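FMN reductase (NADPH) (Bacillus subtilis, PDB 3N2S) catalyses NADPH-dependent flavin (FMN) reduction as a homodimeric flavoprotein and also reduces nitroaromatic compounds, quinones and azo dyes. Local coordinates at residues A[82-87]-A[150-155]; A[141-146]-A[238-243]. One frame throughout, in Å; residues are numbered along the deposited sequence.

Overall arrangement
Both contacts lie on the same side of the chain's centre, with their own centres about 13 Å apart. Contact 1 sits where strand 75-82 gives way to helix 84-92, beside the turn that leads into strand 155-164. Contact 2 packs helix 142-149 against the C-terminal helix 237-243. The segments alternate along the chain: 82-87, 141-146, 150-155, 238-243. Helix 142-149 and the 150-155 loop follow each other directly, and Thr151 N lies 3.1 Å from Thr146 O, a probable hydrogen bond. Contact 1 lies at the end of the two central strands, contact 2 joins the last helix to the same region, and each has neighbours on the second subunit.

Contact 1: residues A[82-87]-A[150-155]; sequences DLYRHQ and QTPDHV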
ATOM      1  N   ASP A  82      -5.170   9.027  -6.955  1.00 11.76           N
ATOM      2  CA  ASP A  82      -6.105   9.738  -7.834  1.00 11.87           C
ATOM      3  C   ASP A  82      -7.353  10.194  -7.095  1.00 14.96           C
ATOM      4  O   ASP A  82      -8.185   9.372  -6.726  1.00 12.85           O
ATOM      5  CB  ASP A  82      -6.491   8.862  -9.064  1.00 12.74           C
ATOM      6  CG  ASP A  82      -7.320   9.537 -10.160  1.00 17.07           C
ATOM      7  OD1 ASP A  82      -8.051  10.496  -9.852  1.00 14.34           O
ATOM      8  OD2 ASP A  82      -7.318   9.033 -11.301  1.00 17.13           O
ATOM      9  N   LEU A  83      -7.500  11.511  -6.955  1.00 13.44           N
ATOM     10  CA  LEU A  83      -8.699  12.146  -6.384  1.00 12.56           C
ATOM     11  C   LEU A  83      -9.356  13.055  -7.436  1.00 17.72           C
ATOM     12  O   LEU A  83     -10.380  13.706  -7.178  1.00 16.83           O
ATOM     13  CB  LEU A  83      -8.370  12.871  -5.082  1.00 12.02           C
ATOM     14  CG  LEU A  83      -7.974  11.937  -3.907  1.00 16.18           C
ATOM     15  CD1 LEU A  83      -7.460  12.697  -2.725  1.00 16.94           C
ATOM     16  CD2 LEU A  83      -9.125  11.017  -3.504  1.00 18.65           C
ATOM     17  N   TYR A  84      -8.777  13.061  -8.641  1.00 15.55           N
ATOM     18  CA  TYR A  84      -9.291  13.829  -9.789  1.00 15.50           C
ATOM     19  C   TYR A  84     -10.635  13.247 -10.246  1.00 17.73           C
ATOM     20  O   TYR A  84     -11.560  13.999 -10.569  1.00 17.37           O
ATOM     21  CB  TYR A  84      -8.268  13.825 -10.916  1.00 17.05           C
ATOM     22  CG  TYR A  84      -8.744  14.440 -12.218  1.00 18.31           C
ATOM     23  CD1 TYR A  84      -8.652  15.811 -12.439  1.00 20.74           C
ATOM     24  CD2 TYR A  84      -9.219  13.643 -13.255  1.00 18.81           C
ATOM     25  CE1 TYR A  84      -9.037  16.377 -13.655  1.00 21.34           C
ATOM     26  CE2 TYR A  84      -9.607  14.198 -14.479  1.00 19.31           C
ATOM     27  CZ  TYR A  84      -9.502  15.565 -14.677  1.00 28.55           C
ATOM     28  OH  TYR A  84      -9.907  16.119 -15.871  1.00 29.60           O
ATOM     29  N   ARG A  85     -10.745  11.903 -10.253  1.00 15.04           N
ATOM     30  CA  ARG A  85     -11.971  11.171 -10.595  1.00 14.98           C
ATOM     31  C   ARG A  85     -13.132  11.686  -9.722  1.00 18.43           C
ATOM     32  O   ARG A  85     -14.208  11.994 -10.243  1.00 18.72           O
ATOM     33  CB  ARG A  85     -11.740   9.667 -10.335  1.00 16.60           C
ATOM     34  CG  ARG A  85     -12.953   8.749 -10.606  1.00 19.98           C
ATOM     35  CD  ARG A  85     -12.644   7.270 -10.381  1.00 14.97           C
ATOM     36  NE  ARG A  85     -11.558   6.819 -11.263  1.00 15.33           N
ATOM     37  CZ  ARG A  85     -10.366   6.405 -10.836  1.00 25.08           C
ATOM     38  NH1 ARG A  85     -10.111   6.316  -9.534  1.00 10.51           N
ATOM     39  NH2 ARG A  85      -9.424   6.070 -11.707  1.00 14.76           N
ATOM     40  N   HIS A  86     -12.871  11.844  -8.419  1.00 14.09           N
ATOM     41  CA  HIS A  86     -13.808  12.300  -7.387  1.00 14.30           C
ATOM     42  C   HIS A  86     -14.133  13.787  -7.578  1.00 18.03           C
ATOM     43  O   HIS A  86     -15.303  14.168  -7.506  1.00 16.32           O
ATOM     44  CB  HIS A  86     -13.254  11.946  -5.985  1.00 15.05           C
ATOM     45  CG  HIS A  86     -12.750  10.529  -5.937  1.00 18.29           C
ATOM     46  ND1 HIS A  86     -11.512  10.174  -6.477  1.00 20.63           N
ATOM     47  CD2 HIS A  86     -13.378   9.405  -5.533  1.00 20.13           C
ATOM     48  CE1 HIS A  86     -11.425   8.858  -6.352  1.00 19.89           C
ATOM     49  NE2 HIS A  86     -12.519   8.355  -5.776  1.00 20.26           N
ATOM     50  N   GLN A  87     -13.111  14.610  -7.890  1.00 16.45           N
ATOM     51  CA  GLN A  87     -13.314  16.031  -8.200  1.00 16.89           C
ATOM     52  C   GLN A  87     -14.267  16.164  -9.399  1.00 19.64           C
ATOM     53  O   GLN A  87     -15.240  16.905  -9.316  1.00 17.62           O
ATOM     54  CB  GLN A  87     -11.978  16.712  -8.545  1.00 18.01           C
ATOM     55  CG  GLN A  87     -12.118  18.228  -8.728  1.00 28.12           C
ATOM     56  CD  GLN A  87     -10.970  18.869  -9.462  1.00 45.41           C
ATOM     57  OE1 GLN A  87     -10.247  18.243 -10.255  1.00 36.22           O
ATOM     58  NE2 GLN A  87     -10.807  20.163  -9.236  1.00 37.05           N
ATOM     59  N   GLN A 150       1.181  13.475 -18.443  1.00 19.16           N
ATOM     60  CA  GLN A 150       0.113  14.487 -18.592  1.00 20.09           C
ATOM     61  C   GLN A 150      -0.978  14.279 -17.527  1.00 23.54           C
ATOM     62  O   GLN A 150      -2.173  14.212 -17.837  1.00 21.98           O
ATOM     63  CB  GLN A 150      -0.441  14.509 -20.032  1.00 21.66           C
ATOM     64  CG  GLN A 150       0.584  15.010 -21.066  1.00 35.02           C
ATOM     65  CD  GLN A 150       0.783  16.517 -21.029  1.00 56.97           C
ATOM     66  OE1 GLN A 150      -0.124  17.298 -21.347  1.00 55.26           O
ATOM     67  NE2 GLN A 150       1.966  16.965 -20.619  1.00 46.10           N
ATOM     68  N   THR A 151      -0.537  14.082 -16.269  1.00 19.25           N
ATOM     69  CA  THR A 151      -1.483  13.856 -15.177  1.00 18.17           C
ATOM     70  C   THR A 151      -2.063  15.185 -14.728  1.00 20.02           C
ATOM     71  O   THR A 151      -1.327  16.155 -14.587  1.00 18.51           O
ATOM     72  CB  THR A 151      -0.876  13.041 -14.032  1.00 18.68           C
ATOM     73  OG1 THR A 151       0.318  13.674 -13.577  1.00 18.02           O
ATOM     74  CG2 THR A 151      -0.639  11.579 -14.399  1.00 15.96           C
ATOM     75  N   PRO A 152      -3.386  15.245 -14.496  1.00 17.48           N
ATOM     76  CA  PRO A 152      -3.999  16.520 -14.084  1.00 17.21           C
ATOM     77  C   PRO A 152      -3.810  16.794 -12.594  1.00 21.60           C
ATOM     78  O   PRO A 152      -3.135  16.021 -11.890  1.00 19.18           O
ATOM     79  CB  PRO A 152      -5.469  16.312 -14.459  1.00 18.70           C
ATOM     80  CG  PRO A 152      -5.690  14.808 -14.232  1.00 22.21           C
ATOM     81  CD  PRO A 152      -4.382  14.157 -14.611  1.00 17.49           C
ATOM     82  N   ASP A 153      -4.454  17.859 -12.079  1.00 18.84           N
ATOM     83  CA  ASP A 153      -4.378  18.153 -10.649  1.00 19.17           C
ATOM     84  C   ASP A 153      -5.116  17.048  -9.900  1.00 18.51           C
ATOM     85  O   ASP A 153      -5.951  16.373 -10.502  1.00 17.31           O
ATOM     86  CB  ASP A 153      -4.978  19.522 -10.317  1.00 22.54           C
ATOM     87  CG  ASP A 153      -4.070  20.302  -9.401  1.00 40.57           C
ATOM     88  OD1 ASP A 153      -4.324  20.308  -8.179  1.00 43.48           O
ATOM     89  OD2 ASP A 153      -3.050  20.846  -9.897  1.00 45.12           O
ATOM     90  N   HIS A 154      -4.753  16.813  -8.623  1.00 14.00           N
ATOM     91  CA  HIS A 154      -5.343  15.738  -7.789  1.00 14.71           C
ATOM     92  C   HIS A 154      -4.929  14.332  -8.227  1.00 15.18           C
ATOM     93  O   HIS A 154      -5.572  13.346  -7.854  1.00 13.60           O
ATOM     94  CB  HIS A 154      -6.872  15.873  -7.626  1.00 15.60           C
ATOM     95  CG  HIS A 154      -7.266  17.198  -7.066  1.00 19.32           C
ATOM     96  ND1 HIS A 154      -6.956  17.546  -5.766  1.00 21.53           N
ATOM     97  CD2 HIS A 154      -7.872  18.238  -7.673  1.00 21.06           C
ATOM     98  CE1 HIS A 154      -7.408  18.781  -5.614  1.00 21.32           C
ATOM     99  NE2 HIS A 154      -7.960  19.240  -6.736  1.00 21.33           N
ATOM    100  N   VAL A 155      -3.855  14.254  -9.023  1.00 11.10           N
ATOM    101  CA  VAL A 155      -3.274  12.982  -9.472  1.00 11.44           C
ATOM    102  C   VAL A 155      -1.784  13.037  -9.110  1.00 16.96           C
ATOM    103  O   VAL A 155      -1.090  13.986  -9.486  1.00 14.71           O
ATOM    104  CB  VAL A 155      -3.534  12.627 -10.965  1.00 14.16           C
ATOM    105  CG1 VAL A 155      -2.816  11.335 -11.359  1.00 14.14           C
ATOM    106  CG2 VAL A 155      -5.021  12.489 -11.251  1.00 13.08           C
TER
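His154 O takes two backbone N-H groups. Leu83 N gives the strong bond, 2.8 Å to His154 O, nearly straight at 172° and almost along the C=O axis. Tyr84 N adds a weak one. Asp82 OD1 caps the start of the helix: Arg85 N donates to the syn lone pair of Asp82 OD1, 3.1 Å away, while Tyr84 N gives OD1 a weak second bond. Asp82 OD2 bonds to Ser47 and to Tyr187 of the second subunit.

Tyr84 and His154 carry most of the packing. Tyr84 CG stands anti to the backbone N (chi1 173°). Pro152 CG sits over one face, 3.5 Å from the Tyr84 ring centroid, a CH-pi contact. Val155 CG2 touches Tyr84 CB at 3.5 Å. His154 CB lies against Tyr84 N, and Gln87 OE1 meets the His154 ring edge, 3.5 Å from His154 CD2. Gln87 NE2 and His154 NE2 both bond weakly to Ser98 OG.

Pro152 to Val155 form a type II beta turn. Asp82 and Val155 then pair as antiparallel, non-hydrogen-bonded neighbours. This is a capped strand-to-helix junction at the ends of the two central, adjacent strands 75-82 and 155-164 of the antiparallel sheet in the nitroreductase fold.

Contact 2: residues A[141-146]-A[238-243]; sequences ELDKVT and NDYVKE
This is a buried packing contact between two helices, where helix 142-149 meets the C-terminal helix 237-243. The axes of their short segments run in roughly the same direction, 29° apart. They stay 11.6 Å apart at closest approach, and one large side chain, Tyr240, spans most of that distance. Its CG is anti to the backbone N (chi1 -173°), which sends the ring across to the first turn of helix 142-149.

Three residues of helix 142-149 meet the outer end of the ring. Leu142 CB approaches obliquely, 3.6 Å from Tyr240 CE2. Asp143 crosses the tyrosine at about a right angle and puts OD2 at the ring edge, 3.2 Å from Tyr240 CE1. The carboxylate and ring planes are 53° apart. Thr146 meets the tyrosine tip to tip, with its methyl CG2 3.3 Å from Tyr240 OH.

The threonine is fixed by its own helix. Thr146 OG1 donates to Asp143 O at 2.8 Å, from above the carbonyl plane. Glu243 OE2 comes within 3.9 Å of Asp143 OD2. These like charges may repel each other and could raise the pKa of either acid.

Leu142 N is hydrogen-bonded to Tyr236 OH. Leu142 and Val241 both rest on Leu156 of strand 155-164, and Val241 also meets Thr104 of the second subunit. Helix 142-149 thus lies among strand 155-164, helix 54-63 and the C-terminal helix.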
ATOM      1  N   GLU A 141      11.877  13.266  -9.659  1.00 16.00           N
ATOM      2  CA  GLU A 141      11.471  14.401 -10.487  1.00 16.07           C
ATOM      3  C   GLU A 141       9.990  14.323 -10.838  1.00 17.40           C
ATOM      4  O   GLU A 141       9.650  14.245 -12.009  1.00 15.77           O
ATOM      5  CB  GLU A 141      12.322  14.426 -11.775  1.00 17.70           C
ATOM      6  CG  GLU A 141      13.824  14.470 -11.541  1.00 31.74           C
ATOM      7  CD  GLU A 141      14.627  15.340 -12.484  1.00 58.52           C
ATOM      8  OE1 GLU A 141      15.696  14.880 -12.945  1.00 60.57           O
ATOM      9  OE2 GLU A 141      14.203  16.490 -12.742  1.00 52.37           O
ATOM     10  N   LEU A 142       9.103  14.316  -9.828  1.00 17.69           N
ATOM     11  CA  LEU A 142       7.668  14.193 -10.093  1.00 18.08           C
ATOM     12  C   LEU A 142       7.077  15.254 -11.028  1.00 22.61           C
ATOM     13  O   LEU A 142       6.169  14.916 -11.772  1.00 22.55           O
ATOM     14  CB  LEU A 142       6.844  14.078  -8.813  1.00 17.82           C
ATOM     15  CG  LEU A 142       6.725  12.717  -8.140  1.00 21.30           C
ATOM     16  CD1 LEU A 142       5.699  12.791  -7.029  1.00 20.48           C
ATOM     17  CD2 LEU A 142       6.352  11.572  -9.160  1.00 19.29           C
ATOM     18  N   ASP A 143       7.608  16.506 -11.035  1.00 19.45           N
ATOM     19  CA  ASP A 143       7.120  17.573 -11.921  1.00 19.46           C
ATOM     20  C   ASP A 143       7.332  17.158 -13.368  1.00 20.41           C
ATOM     21  O   ASP A 143       6.430  17.303 -14.179  1.00 19.98           O
ATOM     22  CB  ASP A 143       7.799  18.923 -11.620  1.00 22.30           C
ATOM     23  CG  ASP A 143       6.980  20.144 -12.058  1.00 45.96           C
ATOM     24  OD1 ASP A 143       6.733  20.293 -13.277  1.00 49.32           O
ATOM     25  OD2 ASP A 143       6.625  20.970 -11.185  1.00 55.25           O
ATOM     26  N   LYS A 144       8.487  16.547 -13.679  1.00 16.30           N
ATOM     27  CA  LYS A 144       8.764  16.071 -15.032  1.00 14.86           C
ATOM     28  C   LYS A 144       7.979  14.804 -15.353  1.00 17.41           C
ATOM     29  O   LYS A 144       7.536  14.647 -16.485  1.00 18.14           O
ATOM     30  CB  LYS A 144      10.274  15.906 -15.269  1.00 17.56           C
ATOM     31  CG  LYS A 144      10.996  17.253 -15.239  1.00 30.52           C
ATOM     32  CD  LYS A 144      12.473  17.157 -15.589  1.00 47.71           C
ATOM     33  CE  LYS A 144      13.216  18.458 -15.352  1.00 52.34           C
ATOM     34  NZ  LYS A 144      12.649  19.595 -16.127  1.00 59.33           N
ATOM     35  N   VAL A 145       7.777  13.912 -14.366  1.00 14.97           N
ATOM     36  CA  VAL A 145       6.982  12.681 -14.527  1.00 14.74           C
ATOM     37  C   VAL A 145       5.514  13.043 -14.862  1.00 17.70           C
ATOM     38  O   VAL A 145       4.950  12.485 -15.813  1.00 15.05           O
ATOM     39  CB  VAL A 145       7.116  11.741 -13.294  1.00 19.20           C
ATOM     40  CG1 VAL A 145       6.115  10.596 -13.355  1.00 19.44           C
ATOM     41  CG2 VAL A 145       8.546  11.194 -13.179  1.00 18.82           C
ATOM     42  N   THR A 146       4.943  14.067 -14.154  1.00 14.43           N
ATOM     43  CA  THR A 146       3.572  14.500 -14.430  1.00 14.97           C
ATOM     44  C   THR A 146       3.454  15.081 -15.843  1.00 19.79           C
ATOM     45  O   THR A 146       2.399  14.934 -16.464  1.00 17.85           O
ATOM     46  CB  THR A 146       3.032  15.462 -13.349  1.00 26.21           C
ATOM     47  OG1 THR A 146       3.823  16.648 -13.312  1.00 28.93           O
ATOM     48  CG2 THR A 146       2.971  14.822 -11.961  1.00 24.42           C
ATOM     49  N   ASN A 238       7.667  17.857   0.005  1.00 14.64           N
ATOM     50  CA  ASN A 238       6.906  18.529   1.078  1.00 15.64           C
ATOM     51  C   ASN A 238       5.954  19.554   0.463  1.00 21.52           C
ATOM     52  O   ASN A 238       4.755  19.543   0.763  1.00 21.64           O
ATOM     53  CB  ASN A 238       7.867  19.235   2.064  1.00 16.71           C
ATOM     54  CG  ASN A 238       8.743  18.322   2.875  1.00 27.70           C
ATOM     55  OD1 ASN A 238       8.675  17.087   2.791  1.00 22.17           O
ATOM     56  ND2 ASN A 238       9.612  18.921   3.672  1.00 22.23           N
ATOM     57  N   ASP A 239       6.486  20.383  -0.469  1.00 17.69           N
ATOM     58  CA  ASP A 239       5.710  21.399  -1.164  1.00 17.99           C
ATOM     59  C   ASP A 239       5.091  20.883  -2.434  1.00 20.22           C
ATOM     60  O   ASP A 239       3.980  21.302  -2.742  1.00 19.05           O
ATOM     61  CB  ASP A 239       6.567  22.642  -1.475  1.00 20.38           C
ATOM     62  CG  ASP A 239       7.102  23.319  -0.219  1.00 33.75           C
ATOM     63  OD1 ASP A 239       6.333  23.448   0.770  1.00 34.46           O
ATOM     64  OD2 ASP A 239       8.282  23.703  -0.218  1.00 43.23           O
ATOM     65  N   TYR A 240       5.802  20.020  -3.201  1.00 16.20           N
ATOM     66  CA  TYR A 240       5.274  19.523  -4.477  1.00 15.71           C
ATOM     67  C   TYR A 240       3.967  18.742  -4.340  1.00 18.44           C
ATOM     68  O   TYR A 240       3.073  18.932  -5.172  1.00 17.36           O
ATOM     69  CB  TYR A 240       6.319  18.755  -5.309  1.00 17.85           C
ATOM     70  CG  TYR A 240       5.799  18.402  -6.681  1.00 20.81           C
ATOM     71  CD1 TYR A 240       5.814  19.335  -7.712  1.00 22.88           C
ATOM     72  CD2 TYR A 240       5.198  17.169  -6.923  1.00 21.85           C
ATOM     73  CE1 TYR A 240       5.268  19.042  -8.954  1.00 22.96           C
ATOM     74  CE2 TYR A 240       4.636  16.870  -8.159  1.00 22.47           C
ATOM     75  CZ  TYR A 240       4.686  17.804  -9.173  1.00 30.58           C
ATOM     76  OH  TYR A 240       4.123  17.504 -10.385  1.00 35.62           O
ATOM     77  N   VAL A 241       3.840  17.875  -3.306  1.00 14.84           N
ATOM     78  CA  VAL A 241       2.569  17.142  -3.141  1.00 15.62           C
ATOM     79  C   VAL A 241       1.377  18.109  -2.928  1.00 18.16           C
ATOM     80  O   VAL A 241       0.311  17.888  -3.486  1.00 15.98           O
ATOM     81  CB  VAL A 241       2.601  15.945  -2.145  1.00 20.36           C
ATOM     82  CG1 VAL A 241       3.759  14.996  -2.449  1.00 19.18           C
ATOM     83  CG2 VAL A 241       2.634  16.401  -0.700  1.00 21.09           C
ATOM     84  N   LYS A 242       1.597  19.192  -2.156  1.00 16.67           N
ATOM     85  CA  LYS A 242       0.615  20.260  -1.882  1.00 16.13           C
ATOM     86  C   LYS A 242       0.216  20.983  -3.165  1.00 21.95           C
ATOM     87  O   LYS A 242      -0.966  21.271  -3.349  1.00 21.55           O
ATOM     88  CB  LYS A 242       1.174  21.258  -0.849  1.00 18.02           C
ATOM     89  CG  LYS A 242       1.335  20.672   0.548  1.00 24.48           C
ATOM     90  CD  LYS A 242       2.028  21.643   1.482  1.00 30.99           C
ATOM     91  CE  LYS A 242       2.429  21.002   2.794  1.00 48.58           C
ATOM     92  NZ  LYS A 242       1.264  20.706   3.681  1.00 61.55           N
ATOM     93  N   GLU A 243       1.196  21.227  -4.074  1.00 19.87           N
ATOM     94  CA  GLU A 243       1.007  21.850  -5.386  1.00 20.95           C
ATOM     95  C   GLU A 243       0.051  21.003  -6.237  1.00 24.58           C
ATOM     96  O   GLU A 243      -0.706  21.551  -7.037  1.00 23.46           O
ATOM     97  CB  GLU A 243       2.377  22.008  -6.091  1.00 22.98           C
ATOM     98  CG  GLU A 243       2.378  22.785  -7.400  1.00 35.69           C
ATOM     99  CD  GLU A 243       3.739  22.901  -8.068  1.00 58.00           C
ATOM    100  OE1 GLU A 243       4.759  22.986  -7.345  1.00 44.90           O
ATOM    101  OE2 GLU A 243       3.786  22.914  -9.319  1.00 52.41           O
TER